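Local coordinates for putative citrate lyase, alfa subunit (Streptococcus mutans, PDB 2HJ0), which belongs to the citrate lyase alpha-subunit (CitF) family and is built round two large, predominantly parallel beta-sheets flanked by helices, at residues S50-K58 and M82-I92; T59-H70 and H161-A169. All coordinates share one frame; numbering follows the deposited sequence.

Contacts 1 and 2 illustrate how an alpha/beta layer is assembled from a local run of chain and a strand that returns much later: helix 52-58, strand 66-69 and helix 79-89 follow in order, and strand 164-169 pairs with strand 66-69. Contact 1 (50-58 with 82-92) joins the two helices; contact 2 (59-70 with 161-169) joins the two strands. Their centres lie about 11 Å apart, and the layers meet directly. Leu84 CD1 rests 3.6 Å from Phe69 CZ, and Val83 CG1 lies 3.6 Å from Phe166 CD2, which places helix 79-89 against both strands. Ile87 and Leu61 extend this packing to the loop between helix 52-58 and strand 66-69.

Contact 1: S50-K58 and M82-I92; sequences SSIHEAIEK and MVLDEIAKMGI
His53 and Glu86 meet at about a right angle where helices 52-58 and 82-89 cross at -67°, their axes 9.8 Å apart. Glu86 OE1 lies at the edge of the imidazole, close to its plane, and accepts from His53 ND1 at 2.9 Å. The donor comes from above the carboxylate, whose plane is turned 67° from the ring. With CG anti to the backbone N (chi1 -170°), the His53 ring also comes under Met90, a selenomethionine whose SE sits over one face, 3.8 Å from the ring centroid. Bending at chi3 brings Met90 CE over that face as well, as a CH-pi contact.

The apolar side of the crossing is built on Ile52 and Ile56. Ile56 CD1 touches both Glu86 CG and Ile87 CD1, each at 3.5 Å, while its CG2 reaches Met90 SE at 3.8 Å. Ile52 sets CG2 against Glu86 CB at 3.7 Å and CD1 against SE of selenomethionine Met82.

Glu86 thus works twice, its methylenes as hydrophobic surface and its carboxylate as a polar clasp at the partly exposed margin. If His53 were protonated, the bond would probably gain an ionic component.

Contact 2: T59-H70 and H161-A169; sequences TRLKDGMTISFH and HIDVAFLGA
Strands 66-69 and 164-169 are parallel neighbours in a Rossmann-like, doubly wound sheet, with Ile67 paired to Val164 and Ser68 to Ala165. The chain adds strands 95-99, 118-123 and 143-145 on one side of strand 66-69, then comes back to lay strand 164-169 along the other, a reversal of strand order of the kind found in doubly wound folds. Three backbone bonds make the ladder: Val164 N to Thr66 O, Ser68 N to Val164 O at 3.1 Å, and Phe166 N to Ser68 O at 3.0 Å.

At the start of the pair the ladder is reinforced. Thr66 O accepts a second donor, Asp163 N, at 2.7 Å, and Asp163 OD2 turns its anti lone pair to Thr66 N, also at 2.7 Å. Asp163 thus holds both backbone polar groups of Thr66, the N-H through its carboxylate and the C=O through its own backbone N. Selenomethionine Met65 crosses the carboxylate at about a right angle.

On the face carrying Ile67 and Val164, which helix 79-89 covers, Ile67 CG2 lies 3.9 Å from Phe166 CE2, at the ring edge. Phe69 and Phe166 point the same way, their planes 20° apart but slid so far that the rings barely overlap, with centroids 5.8 Å apart. Nearer the strand starts, Thr59 and Val164 reach toward each other tip to tip, and Leu61 CD1 adds to the cover over Val164 CG2.

The opposite face carries Ser68 and Ala165 and looks toward helix 191-199. There Ser68 OG, which chi1 of 53° places between its own backbone N and carbonyl carbon, hydrogen-bonds Asp196 OD2 and lies 3.2 Å from both Ile162 CG2 and Ala165 CB.

Contact 1: S50-K58 and M82-I92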
loop_
_atom_site.group_PDB
_atom_site.type_symbol
_atom_site.label_atom_id
_atom_site.label_comp_id
_atom_site.label_asym_id
_atom_site.label_seq_id
_atom_site.Cartn_x
_atom_site.Cartn_y
_atom_site.Cartn_z
ATOM N N SER A 50 12.845 7.998 22.433
ATOM C CA SER A 50 12.318 8.350 23.747
ATOM C C SER A 50 11.336 9.509 23.769
ATOM O O SER A 50 10.375 9.497 24.539
ATOM C CB SER A 50 13.457 8.686 24.696
ATOM O OG SER A 50 14.108 9.852 24.252
ATOM N N SER A 51 11.565 10.509 22.927
ATOM C CA SER A 51 10.698 11.676 22.929
ATOM C C SER A 51 10.556 12.328 21.567
ATOM O O SER A 51 11.250 11.968 20.623
ATOM C CB SER A 51 11.277 12.708 23.883
ATOM O OG SER A 51 12.548 13.138 23.405
ATOM N N ILE A 52 9.669 13.313 21.475
ATOM C CA ILE A 52 9.495 14.021 20.217
ATOM C C ILE A 52 10.798 14.745 19.932
ATOM O O ILE A 52 11.192 14.877 18.779
ATOM C CB ILE A 52 8.339 15.049 20.286
ATOM C CG1 ILE A 52 7.058 14.426 19.726
ATOM C CG2 ILE A 52 8.681 16.297 19.502
ATOM C CD1 ILE A 52 6.443 13.411 20.617
ATOM N N HIS A 53 11.473 15.203 20.986
ATOM C CA HIS A 53 12.739 15.922 20.833
ATOM C C HIS A 53 13.743 15.102 20.018
ATOM O O HIS A 53 14.199 15.552 18.967
ATOM C CB HIS A 53 13.343 16.267 22.209
ATOM C CG HIS A 53 14.516 17.201 22.138
ATOM N ND1 HIS A 53 14.403 18.557 22.359
ATOM C CD2 HIS A 53 15.811 16.986 21.796
ATOM C CE1 HIS A 53 15.573 19.136 22.152
ATOM N NE2 HIS A 53 16.444 18.205 21.809
ATOM N N GLU A 54 14.081 13.905 20.504
ATOM C CA GLU A 54 15.033 13.030 19.818
ATOM C C GLU A 54 14.561 12.705 18.401
ATOM O O GLU A 54 15.363 12.476 17.494
ATOM C CB GLU A 54 15.225 11.730 20.600
ATOM C CG GLU A 54 16.339 10.840 20.078
ATOM C CD GLU A 54 16.423 9.506 20.815
ATOM O OE1 GLU A 54 17.367 8.733 20.540
ATOM O OE2 GLU A 54 15.549 9.219 21.668
ATOM N N ALA A 55 13.253 12.684 18.208
ATOM C CA ALA A 55 12.725 12.400 16.896
ATOM C C ALA A 55 13.151 13.518 15.961
ATOM O O ALA A 55 13.667 13.263 14.878
ATOM C CB ALA A 55 11.202 12.309 16.947
ATOM N N ILE A 56 12.930 14.762 16.385
ATOM C CA ILE A 56 13.278 15.933 15.574
ATOM C C ILE A 56 14.773 15.927 15.314
ATOM O O ILE A 56 15.248 16.264 14.228
ATOM C CB ILE A 56 12.893 17.245 16.299
ATOM C CG1 ILE A 56 11.400 17.220 16.637
ATOM C CG2 ILE A 56 13.209 18.439 15.416
ATOM C CD1 ILE A 56 10.927 18.346 17.516
ATOM N N GLU A 57 15.503 15.506 16.334
ATOM C CA GLU A 57 16.945 15.448 16.280
ATOM C C GLU A 57 17.422 14.397 15.285
ATOM O O GLU A 57 17.994 14.719 14.241
ATOM C CB GLU A 57 17.479 15.132 17.671
ATOM C CG GLU A 57 18.966 15.317 17.830
ATOM C CD GLU A 57 19.483 14.623 19.070
ATOM O OE1 GLU A 57 19.689 13.379 19.025
ATOM O OE2 GLU A 57 19.659 15.321 20.095
ATOM N N LYS A 58 17.175 13.133 15.593
ATOM C CA LYS A 58 17.617 12.071 14.707
ATOM C C LYS A 58 17.022 12.139 13.311
ATOM O O LYS A 58 17.400 11.363 12.436
ATOM C CB LYS A 58 17.327 10.700 15.329
ATOM C CG LYS A 58 18.211 10.391 16.539
ATOM C CD LYS A 58 18.216 8.907 16.898
ATOM C CE LYS A 58 18.683 8.040 15.703
ATOM N NZ LYS A 58 18.665 6.558 15.963
HETATM N N MSE A 82 2.213 19.511 19.664
HETATM C CA MSE A 82 3.318 18.847 20.328
HETATM C C MSE A 82 4.626 19.021 19.544
HETATM O O MSE A 82 5.578 19.620 20.043
HETATM C CB MSE A 82 2.981 17.368 20.468
HETATM C CG MSE A 82 3.683 16.651 21.593
HETATM SE SE MSE A 82 3.023 14.849 21.662
HETATM C CE MSE A 82 1.269 15.183 22.366
ATOM N N VAL A 83 4.664 18.499 18.320
ATOM C CA VAL A 83 5.857 18.589 17.490
ATOM C C VAL A 83 6.308 20.030 17.283
ATOM O O VAL A 83 7.432 20.395 17.636
ATOM C CB VAL A 83 5.625 17.935 16.113
ATOM C CG1 VAL A 83 6.858 18.081 15.237
ATOM C CG2 VAL A 83 5.287 16.478 16.296
ATOM N N LEU A 84 5.424 20.840 16.710
ATOM C CA LEU A 84 5.707 22.242 16.441
ATOM C C LEU A 84 6.329 22.953 17.635
ATOM O O LEU A 84 7.361 23.615 17.515
ATOM C CB LEU A 84 4.422 22.960 16.023
ATOM C CG LEU A 84 4.331 23.330 14.548
ATOM C CD1 LEU A 84 4.810 22.195 13.680
ATOM C CD2 LEU A 84 2.904 23.699 14.225
ATOM N N ASP A 85 5.707 22.809 18.795
ATOM C CA ASP A 85 6.222 23.462 19.984
ATOM C C ASP A 85 7.665 23.064 20.259
ATOM O O ASP A 85 8.498 23.903 20.597
ATOM C CB ASP A 85 5.340 23.132 21.182
ATOM C CG ASP A 85 5.717 23.921 22.406
ATOM O OD1 ASP A 85 6.685 23.515 23.092
ATOM O OD2 ASP A 85 5.048 24.948 22.676
ATOM N N GLU A 86 7.972 21.783 20.103
ATOM C CA GLU A 86 9.330 21.322 20.337
ATOM C C GLU A 86 10.255 21.891 19.261
ATOM O O GLU A 86 11.431 22.156 19.518
ATOM C CB GLU A 86 9.377 19.795 20.333
ATOM C CG GLU A 86 10.683 19.223 20.874
ATOM C CD GLU A 86 10.965 19.648 22.310
ATOM O OE1 GLU A 86 12.053 20.216 22.560
ATOM O OE2 GLU A 86 10.099 19.415 23.184
ATOM N N ILE A 87 9.731 22.073 18.053
ATOM C CA ILE A 87 10.539 22.639 16.982
ATOM C C ILE A 87 10.883 24.075 17.398
ATOM O O ILE A 87 12.027 24.507 17.283
ATOM C CB ILE A 87 9.776 22.722 15.636
ATOM C CG1 ILE A 87 9.186 21.364 15.251
ATOM C CG2 ILE A 87 10.724 23.210 14.547
ATOM C CD1 ILE A 87 10.195 20.341 14.783
ATOM N N ALA A 88 9.887 24.816 17.879
ATOM C CA ALA A 88 10.125 26.191 18.284
ATOM C C ALA A 88 11.161 26.237 19.405
ATOM O O ALA A 88 12.138 26.973 19.320
ATOM C CB ALA A 88 8.822 26.847 18.729
ATOM N N LYS A 89 10.950 25.432 20.442
ATOM C CA LYS A 89 11.855 25.380 21.582
ATOM C C LYS A 89 13.289 25.109 21.148
ATOM O O LYS A 89 14.236 25.612 21.756
ATOM C CB LYS A 89 11.422 24.282 22.554
ATOM C CG LYS A 89 10.798 24.762 23.857
ATOM C CD LYS A 89 9.472 25.478 23.631
ATOM C CE LYS A 89 8.674 25.614 24.930
ATOM N NZ LYS A 89 8.350 24.283 25.528
HETATM N N MSE A 90 13.454 24.312 20.100
HETATM C CA MSE A 90 14.786 23.976 19.614
HETATM C C MSE A 90 15.368 25.039 18.692
HETATM O O MSE A 90 16.386 24.809 18.039
HETATM C CB MSE A 90 14.761 22.631 18.883
HETATM C CG MSE A 90 14.530 21.431 19.790
HETATM SE SE MSE A 90 14.334 19.764 18.822
HETATM C CE MSE A 90 16.175 19.411 18.312
ATOM N N GLY A 91 14.720 26.195 18.632
ATOM C CA GLY A 91 15.217 27.267 17.792
ATOM C C GLY A 91 15.155 27.035 16.294
ATOM O O GLY A 91 15.837 27.708 15.533
ATOM N N ILE A 92 14.352 26.082 15.847
ATOM C CA ILE A 92 14.255 25.847 14.410
ATOM C C ILE A 92 13.180 26.776 13.855
ATOM O O ILE A 92 12.136 26.964 14.487
ATOM C CB ILE A 92 13.920 24.373 14.104
ATOM C CG1 ILE A 92 15.132 23.501 14.465
ATOM C CG2 ILE A 92 13.544 24.218 12.650
ATOM C CD1 ILE A 92 14.969 22.027 14.222
HETATM O O HOH W 1 10.038 15.973 23.132
#

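Contact 2: T59-H70 and H161-A169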
loop_
_atom_site.group_PDB
_atom_site.type_symbol
_atom_site.label_atom_id
_atom_site.label_comp_id
_atom_site.label_asym_id
_atom_site.label_seq_id
_atom_site.Cartn_x
_atom_site.Cartn_y
_atom_site.Cartn_z
ATOM N N THR A 59 16.110 13.074 13.094
ATOM C CA THR A 59 15.474 13.187 11.800
ATOM C C THR A 59 16.220 14.210 10.947
ATOM O O THR A 59 16.009 14.306 9.737
ATOM C CB THR A 59 14.010 13.553 11.991
ATOM O OG1 THR A 59 13.256 13.058 10.890
ATOM C CG2 THR A 59 13.834 15.034 12.102
ATOM N N ARG A 60 17.113 14.958 11.590
ATOM C CA ARG A 60 17.923 15.954 10.904
ATOM C C ARG A 60 17.167 17.167 10.360
ATOM O O ARG A 60 17.631 17.844 9.435
ATOM C CB ARG A 60 18.694 15.289 9.764
ATOM C CG ARG A 60 20.182 15.205 10.015
ATOM C CD ARG A 60 20.560 14.060 10.928
ATOM N NE ARG A 60 20.865 12.839 10.181
ATOM C CZ ARG A 60 21.824 12.731 9.256
ATOM N NH1 ARG A 60 22.021 11.569 8.630
ATOM N NH2 ARG A 60 22.581 13.781 8.951
ATOM N N LEU A 61 16.012 17.446 10.947
ATOM C CA LEU A 61 15.183 18.564 10.528
ATOM C C LEU A 61 15.958 19.867 10.590
ATOM O O LEU A 61 16.577 20.173 11.606
ATOM C CB LEU A 61 13.962 18.671 11.438
ATOM C CG LEU A 61 12.930 19.682 10.964
ATOM C CD1 LEU A 61 12.411 19.234 9.598
ATOM C CD2 LEU A 61 11.801 19.791 11.972
ATOM N N LYS A 62 15.933 20.635 9.507
ATOM C CA LYS A 62 16.633 21.912 9.488
ATOM C C LYS A 62 15.678 23.009 9.054
ATOM O O LYS A 62 14.511 22.749 8.766
ATOM C CB LYS A 62 17.843 21.846 8.551
ATOM C CG LYS A 62 18.841 20.756 8.955
ATOM C CD LYS A 62 20.176 20.786 8.182
ATOM C CE LYS A 62 20.027 20.393 6.709
ATOM N NZ LYS A 62 19.207 21.364 5.941
ATOM N N ASP A 63 16.169 24.239 9.031
ATOM C CA ASP A 63 15.345 25.364 8.625
ATOM C C ASP A 63 14.977 25.251 7.154
ATOM O O ASP A 63 15.757 24.752 6.339
ATOM C CB ASP A 63 16.086 26.680 8.858
ATOM C CG ASP A 63 16.230 27.030 10.336
ATOM O OD1 ASP A 63 16.780 28.122 10.616
ATOM O OD2 ASP A 63 15.801 26.236 11.214
ATOM N N GLY A 64 13.774 25.714 6.826
ATOM C CA GLY A 64 13.312 25.688 5.453
ATOM C C GLY A 64 12.692 24.388 4.980
ATOM O O GLY A 64 12.123 24.335 3.890
HETATM N N MSE A 65 12.789 23.339 5.784
HETATM C CA MSE A 65 12.224 22.057 5.392
HETATM C C MSE A 65 10.709 22.031 5.514
HETATM O O MSE A 65 10.102 22.927 6.111
HETATM C CB MSE A 65 12.823 20.934 6.230
HETATM C CG MSE A 65 14.320 20.850 6.107
HETATM SE SE MSE A 65 15.022 19.155 6.681
HETATM C CE MSE A 65 15.712 18.561 4.977
ATOM N N THR A 66 10.095 21.007 4.929
ATOM C CA THR A 66 8.652 20.878 4.998
ATOM C C THR A 66 8.247 19.657 5.809
ATOM O O THR A 66 8.797 18.579 5.637
ATOM C CB THR A 66 8.016 20.775 3.608
ATOM O OG1 THR A 66 8.204 22.012 2.909
ATOM C CG2 THR A 66 6.521 20.496 3.737
ATOM N N ILE A 67 7.285 19.841 6.702
ATOM C CA ILE A 67 6.806 18.758 7.529
ATOM C C ILE A 67 5.292 18.657 7.371
ATOM O O ILE A 67 4.635 19.625 6.983
ATOM C CB ILE A 67 7.169 19.002 9.013
ATOM C CG1 ILE A 67 6.456 20.248 9.540
ATOM C CG2 ILE A 67 8.671 19.177 9.154
ATOM C CD1 ILE A 67 6.755 20.529 11.004
ATOM N N SER A 68 4.737 17.485 7.674
ATOM C CA SER A 68 3.292 17.272 7.560
ATOM C C SER A 68 2.681 16.601 8.788
ATOM O O SER A 68 3.391 16.048 9.637
ATOM C CB SER A 68 2.986 16.425 6.324
ATOM O OG SER A 68 3.735 15.220 6.326
ATOM N N PHE A 69 1.350 16.653 8.850
ATOM C CA PHE A 69 0.556 16.072 9.938
ATOM C C PHE A 69 -0.820 15.756 9.374
ATOM O O PHE A 69 -1.177 16.270 8.321
ATOM C CB PHE A 69 0.352 17.063 11.093
ATOM C CG PHE A 69 1.608 17.730 11.566
ATOM C CD1 PHE A 69 2.086 18.876 10.939
ATOM C CD2 PHE A 69 2.310 17.219 12.647
ATOM C CE1 PHE A 69 3.248 19.498 11.384
ATOM C CE2 PHE A 69 3.468 17.831 13.100
ATOM C CZ PHE A 69 3.937 18.973 12.467
ATOM N N HIS A 70 -1.595 14.918 10.064
ATOM C CA HIS A 70 -2.936 14.621 9.588
ATOM C C HIS A 70 -3.946 15.141 10.608
ATOM O O HIS A 70 -3.573 15.472 11.731
ATOM C CB HIS A 70 -3.126 13.129 9.361
ATOM C CG HIS A 70 -3.184 12.328 10.617
ATOM N ND1 HIS A 70 -2.150 11.515 11.026
ATOM C CD2 HIS A 70 -4.130 12.257 11.582
ATOM C CE1 HIS A 70 -2.451 10.983 12.195
ATOM N NE2 HIS A 70 -3.647 11.419 12.556
ATOM N N HIS A 161 7.065 18.494 -1.586
ATOM C CA HIS A 161 7.767 17.322 -1.060
ATOM C C HIS A 161 7.956 17.374 0.452
ATOM O O HIS A 161 8.565 18.306 0.987
ATOM C CB HIS A 161 9.119 17.205 -1.764
ATOM C CG HIS A 161 9.667 15.816 -1.804
ATOM N ND1 HIS A 161 10.425 15.283 -0.787
ATOM C CD2 HIS A 161 9.560 14.845 -2.744
ATOM C CE1 HIS A 161 10.762 14.043 -1.095
ATOM N NE2 HIS A 161 10.250 13.753 -2.278
ATOM N N ILE A 162 7.456 16.355 1.140
ATOM C CA ILE A 162 7.547 16.320 2.587
ATOM C C ILE A 162 8.872 15.789 3.098
ATOM O O ILE A 162 9.278 14.680 2.763
ATOM C CB ILE A 162 6.412 15.473 3.179
ATOM C CG1 ILE A 162 5.070 15.960 2.633
ATOM C CG2 ILE A 162 6.411 15.584 4.699
ATOM C CD1 ILE A 162 3.894 15.066 3.015
ATOM N N ASP A 163 9.551 16.588 3.912
ATOM C CA ASP A 163 10.830 16.164 4.469
ATOM C C ASP A 163 10.595 15.201 5.616
ATOM O O ASP A 163 11.175 14.118 5.671
ATOM C CB ASP A 163 11.628 17.362 4.973
ATOM C CG ASP A 163 12.204 18.183 3.851
ATOM O OD1 ASP A 163 13.047 17.639 3.095
ATOM O OD2 ASP A 163 11.811 19.368 3.719
ATOM N N VAL A 164 9.741 15.603 6.544
ATOM C CA VAL A 164 9.449 14.760 7.682
ATOM C C VAL A 164 7.968 14.801 7.973
ATOM O O VAL A 164 7.370 15.873 8.082
ATOM C CB VAL A 164 10.187 15.229 8.945
ATOM C CG1 VAL A 164 9.885 14.288 10.103
ATOM C CG2 VAL A 164 11.665 15.289 8.685
ATOM N N ALA A 165 7.373 13.625 8.101
ATOM C CA ALA A 165 5.958 13.548 8.411
ATOM C C ALA A 165 5.792 13.037 9.829
ATOM O O ALA A 165 6.245 11.940 10.161
ATOM C CB ALA A 165 5.255 12.633 7.442
ATOM N N PHE A 166 5.159 13.846 10.670
ATOM C CA PHE A 166 4.898 13.452 12.042
ATOM C C PHE A 166 3.456 12.989 12.077
ATOM O O PHE A 166 2.554 13.818 12.078
ATOM C CB PHE A 166 5.099 14.642 12.953
ATOM C CG PHE A 166 6.504 15.141 12.966
ATOM C CD1 PHE A 166 7.464 14.525 13.752
ATOM C CD2 PHE A 166 6.873 16.227 12.181
ATOM C CE1 PHE A 166 8.771 14.992 13.754
ATOM C CE2 PHE A 166 8.178 16.696 12.178
ATOM C CZ PHE A 166 9.127 16.084 12.961
ATOM N N LEU A 167 3.249 11.672 12.087
ATOM C CA LEU A 167 1.901 11.099 12.079
ATOM C C LEU A 167 1.438 10.480 13.404
ATOM O O LEU A 167 2.156 9.690 14.008
ATOM C CB LEU A 167 1.796 10.031 10.983
ATOM C CG LEU A 167 2.325 10.396 9.597
ATOM C CD1 LEU A 167 2.132 9.224 8.635
ATOM C CD2 LEU A 167 1.595 11.641 9.090
ATOM N N GLY A 168 0.231 10.822 13.846
ATOM C CA GLY A 168 -0.266 10.237 15.076
ATOM C C GLY A 168 -0.959 8.916 14.780
ATOM O O GLY A 168 -1.697 8.828 13.809
ATOM N N ALA A 169 -0.706 7.885 15.581
ATOM C CA ALA A 169 -1.345 6.588 15.378
ATOM C C ALA A 169 -1.771 6.030 16.724
ATOM O O ALA A 169 -0.953 5.875 17.644
ATOM C CB ALA A 169 -0.400 5.630 14.704
#